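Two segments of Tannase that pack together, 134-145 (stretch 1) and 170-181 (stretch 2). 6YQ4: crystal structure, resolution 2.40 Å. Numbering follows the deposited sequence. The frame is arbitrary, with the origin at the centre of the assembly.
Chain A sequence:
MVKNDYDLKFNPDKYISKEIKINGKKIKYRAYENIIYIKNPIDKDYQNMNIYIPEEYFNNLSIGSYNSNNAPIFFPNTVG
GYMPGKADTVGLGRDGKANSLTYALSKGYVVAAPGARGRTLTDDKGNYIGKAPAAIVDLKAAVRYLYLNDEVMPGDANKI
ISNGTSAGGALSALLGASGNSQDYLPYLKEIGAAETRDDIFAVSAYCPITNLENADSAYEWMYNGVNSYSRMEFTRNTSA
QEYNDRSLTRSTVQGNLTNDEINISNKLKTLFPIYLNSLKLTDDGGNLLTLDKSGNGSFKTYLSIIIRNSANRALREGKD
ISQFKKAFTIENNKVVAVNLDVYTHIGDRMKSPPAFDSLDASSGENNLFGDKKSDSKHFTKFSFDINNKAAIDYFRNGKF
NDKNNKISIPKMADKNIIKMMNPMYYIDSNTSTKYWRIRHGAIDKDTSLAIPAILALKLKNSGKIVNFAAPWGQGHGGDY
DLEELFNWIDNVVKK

Stretch 1, residues 134-145: AAIVDLKAAVRY
Stretch 2, residues 170-181: ALSALLGASGNS

Two helices of tannase cross here, 134-145 and 170-177, their axes 10.0 Å apart at closest approach and their N-to-C directions 58° apart (signed angle -58°). Register is set by I136 beside L171 (CA to CA 6.1 Å) and K140 beside L175 (CA to CA 7.0 Å). Helix 134-145 is helical throughout and continues beyond Y145; the second helix, which begins before A170, runs through A177, and S178 (-115/22) is the first residue to leave helical phi/psi and opens a type II beta turn to S181, closed by S181 N to S178 O at 2.8 Å; G179 (-47/115) and N180 (72/14) are its central residues.

L175 is the knob. Its CA-to-CB bond points sideways, but chi1 t (-158°) and chi2 p (65°) bring its end among I136, L139, K140 and V143: CD1 lies 3.9 Å from L139 CB and 3.8 Å from K140 CG, while CD2 is 4.2 Å from V143 CG2. I136 points toward the other helix; with chi1 t and chi2 p, its CG1 meets L174 CD1 at 3.5 Å and its CD1 meets L175 CD1 at 4.1 Å. L174 reaches I136 CG1 with chi1 between wells at -116° and chi2 t. L171 (m, t) points toward the first helix and spreads its two methyls over consecutive residues, CD1 3.7 Å from A135 CB and CD2 4.1 Å from I136 CB, and L139 (m, t) places CD1 3.8 Å from L171 CB.

K140 also starts sideways, but its CG packs against L175 CD1, the t, t stretch extends the chain past it, and chi4 m (-70°) turns NZ to the end of the second helix. There NZ donates to S178 OG at 3.0 Å and, weakly, to S178 O at 3.2 Å. S178 chi1 p (57°) lets OG donate back to L174 O (2.9 Å) while accepting from the lysine. Water 1 bridges K140 NZ (2.6 Å) to L175 O (2.9 Å). Beyond, R144 (m, t, t) reaches out until NH2 lies 4.0 Å from N180 OD1, each atom hydrogen-bonded elsewhere in the structure.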

# COMPACT_ATOMS: atom_id res chain seq x y z
N ALA A 134 11.55 -3.24 8.97
CA ALA A 134 12.02 -4.47 8.32
C ALA A 134 11.43 -4.68 6.93
O ALA A 134 12.15 -5.04 5.99
CB ALA A 134 11.71 -5.69 9.21
N ALA A 135 10.11 -4.53 6.78
CA ALA A 135 9.51 -4.92 5.50
C ALA A 135 9.98 -4.02 4.36
O ALA A 135 10.18 -4.51 3.24
CB ALA A 135 7.98 -4.93 5.58
N ILE A 136 10.15 -2.72 4.62
CA ILE A 136 10.62 -1.84 3.55
C ILE A 136 12.09 -2.13 3.28
O ILE A 136 12.54 -2.07 2.13
CB ILE A 136 10.34 -0.34 3.86
CG1 ILE A 136 10.77 0.52 2.67
CG2 ILE A 136 11.02 0.17 5.12
CD1 ILE A 136 10.04 0.16 1.40
N VAL A 137 12.84 -2.54 4.30
CA VAL A 137 14.24 -2.90 4.09
C VAL A 137 14.35 -4.16 3.24
O VAL A 137 15.21 -4.25 2.36
CB VAL A 137 14.94 -3.06 5.45
CG1 VAL A 137 16.29 -3.78 5.27
CG2 VAL A 137 15.10 -1.70 6.11
N ASP A 138 13.45 -5.13 3.45
CA ASP A 138 13.52 -6.36 2.67
C ASP A 138 13.23 -6.08 1.19
O ASP A 138 13.96 -6.57 0.32
CB ASP A 138 12.54 -7.40 3.23
CG ASP A 138 13.00 -7.99 4.60
OD1 ASP A 138 12.16 -8.53 5.35
OD2 ASP A 138 14.20 -7.90 4.94
N LEU A 139 12.21 -5.27 0.90
CA LEU A 139 11.88 -4.93 -0.48
C LEU A 139 13.02 -4.18 -1.16
O LEU A 139 13.33 -4.44 -2.33
CB LEU A 139 10.59 -4.09 -0.53
CG LEU A 139 9.29 -4.78 -0.12
CD1 LEU A 139 8.07 -4.07 -0.67
CD2 LEU A 139 9.29 -6.26 -0.54
N LYS A 140 13.64 -3.22 -0.45
CA LYS A 140 14.81 -2.53 -1.00
C LYS A 140 15.93 -3.51 -1.29
O LYS A 140 16.53 -3.49 -2.37
CB LYS A 140 15.28 -1.45 -0.02
CG LYS A 140 14.36 -0.23 0.04
CD LYS A 140 14.69 0.70 1.21
CE LYS A 140 13.83 1.96 1.12
NZ LYS A 140 14.23 2.84 -0.05
N ALA A 141 16.19 -4.42 -0.35
CA ALA A 141 17.25 -5.40 -0.49
C ALA A 141 17.02 -6.33 -1.67
O ALA A 141 17.98 -6.76 -2.31
CB ALA A 141 17.36 -6.21 0.80
N ALA A 142 15.77 -6.67 -1.97
CA ALA A 142 15.51 -7.53 -3.12
C ALA A 142 15.73 -6.76 -4.43
O ALA A 142 16.29 -7.31 -5.38
CB ALA A 142 14.11 -8.12 -3.07
N VAL A 143 15.32 -5.49 -4.48
CA VAL A 143 15.63 -4.65 -5.63
C VAL A 143 17.13 -4.60 -5.86
O VAL A 143 17.62 -4.74 -6.99
CB VAL A 143 15.06 -3.23 -5.44
CG1 VAL A 143 15.54 -2.29 -6.57
CG2 VAL A 143 13.57 -3.27 -5.45
N ARG A 144 17.90 -4.39 -4.79
CA ARG A 144 19.34 -4.31 -4.94
C ARG A 144 19.90 -5.60 -5.54
O ARG A 144 20.78 -5.56 -6.40
CB ARG A 144 19.97 -3.99 -3.59
CG ARG A 144 19.51 -2.65 -3.06
CD ARG A 144 20.16 -2.26 -1.77
NE ARG A 144 19.99 -0.83 -1.48
CZ ARG A 144 20.95 0.08 -1.60
NH1 ARG A 144 22.16 -0.27 -2.01
NH2 ARG A 144 20.70 1.33 -1.30
N TYR A 145 19.36 -6.75 -5.11
CA TYR A 145 19.68 -8.03 -5.72
C TYR A 145 19.38 -8.03 -7.22
O TYR A 145 20.19 -8.52 -8.02
CB TYR A 145 18.90 -9.15 -5.03
CG TYR A 145 19.12 -10.52 -5.60
CD1 TYR A 145 20.04 -11.40 -5.02
CD2 TYR A 145 18.40 -10.95 -6.72
CE1 TYR A 145 20.25 -12.65 -5.54
CE2 TYR A 145 18.61 -12.21 -7.24
CZ TYR A 145 19.53 -13.06 -6.65
OH TYR A 145 19.74 -14.30 -7.18
N ALA A 170 1.19 0.48 0.60
CA ALA A 170 2.06 1.42 1.31
C ALA A 170 3.53 1.14 1.02
O ALA A 170 4.31 2.06 0.76
CB ALA A 170 1.77 1.35 2.80
N LEU A 171 3.94 -0.13 1.06
CA LEU A 171 5.35 -0.45 0.85
C LEU A 171 5.76 -0.22 -0.60
O LEU A 171 6.85 0.30 -0.88
CB LEU A 171 5.61 -1.89 1.27
CG LEU A 171 5.48 -2.23 2.76
CD1 LEU A 171 5.75 -3.71 2.95
CD2 LEU A 171 6.42 -1.37 3.63
N SER A 172 4.89 -0.59 -1.54
CA SER A 172 5.16 -0.27 -2.94
C SER A 172 5.33 1.24 -3.14
O SER A 172 6.32 1.70 -3.73
CB SER A 172 4.04 -0.85 -3.79
OG SER A 172 3.97 -0.22 -5.03
N ALA A 173 4.43 2.04 -2.57
CA ALA A 173 4.55 3.50 -2.66
C ALA A 173 5.82 4.00 -1.97
O ALA A 173 6.54 4.85 -2.52
CB ALA A 173 3.32 4.17 -2.04
N LEU A 174 6.08 3.52 -0.74
CA LEU A 174 7.34 3.82 -0.06
C LEU A 174 8.56 3.50 -0.92
O LEU A 174 9.55 4.24 -0.91
CB LEU A 174 7.45 3.02 1.23
CG LEU A 174 7.50 3.61 2.62
CD1 LEU A 174 8.03 2.55 3.59
CD2 LEU A 174 8.33 4.89 2.69
N LEU A 175 8.55 2.35 -1.61
CA LEU A 175 9.68 1.94 -2.44
C LEU A 175 9.92 2.94 -3.56
O LEU A 175 11.08 3.21 -3.93
CB LEU A 175 9.40 0.55 -3.01
CG LEU A 175 10.52 -0.36 -3.48
CD1 LEU A 175 11.45 -0.79 -2.36
CD2 LEU A 175 9.90 -1.56 -4.16
N GLY A 176 8.85 3.51 -4.11
CA GLY A 176 9.00 4.56 -5.11
C GLY A 176 9.42 5.90 -4.54
O GLY A 176 10.03 6.71 -5.25
N ALA A 177 9.12 6.16 -3.27
CA ALA A 177 9.34 7.50 -2.74
C ALA A 177 10.72 7.69 -2.16
O ALA A 177 11.22 8.82 -2.19
CB ALA A 177 8.32 7.85 -1.67
N SER A 178 11.35 6.64 -1.65
CA SER A 178 12.58 6.80 -0.86
C SER A 178 13.81 6.17 -1.52
O SER A 178 14.79 5.88 -0.82
CB SER A 178 12.39 6.21 0.55
OG SER A 178 12.01 4.85 0.50
N GLY A 179 13.81 5.98 -2.84
CA GLY A 179 14.91 5.34 -3.51
C GLY A 179 16.27 5.86 -3.10
O GLY A 179 16.59 7.04 -3.30
N ASN A 180 17.07 5.00 -2.47
CA ASN A 180 18.45 5.27 -2.08
C ASN A 180 18.57 6.23 -0.92
O ASN A 180 19.67 6.70 -0.63
CB ASN A 180 19.28 5.78 -3.26
CG ASN A 180 19.16 4.87 -4.44
OD1 ASN A 180 19.43 3.68 -4.34
ND2 ASN A 180 18.71 5.40 -5.56
N SER A 181 17.48 6.51 -0.21
CA SER A 181 17.60 7.32 0.99
C SER A 181 18.57 6.65 1.96
O SER A 181 18.57 5.42 2.13
CB SER A 181 16.24 7.51 1.65
OG SER A 181 16.42 7.79 3.03
O HOH W 1 13.50 2.35 -2.50
O HOH W 2 17.09 3.10 0.20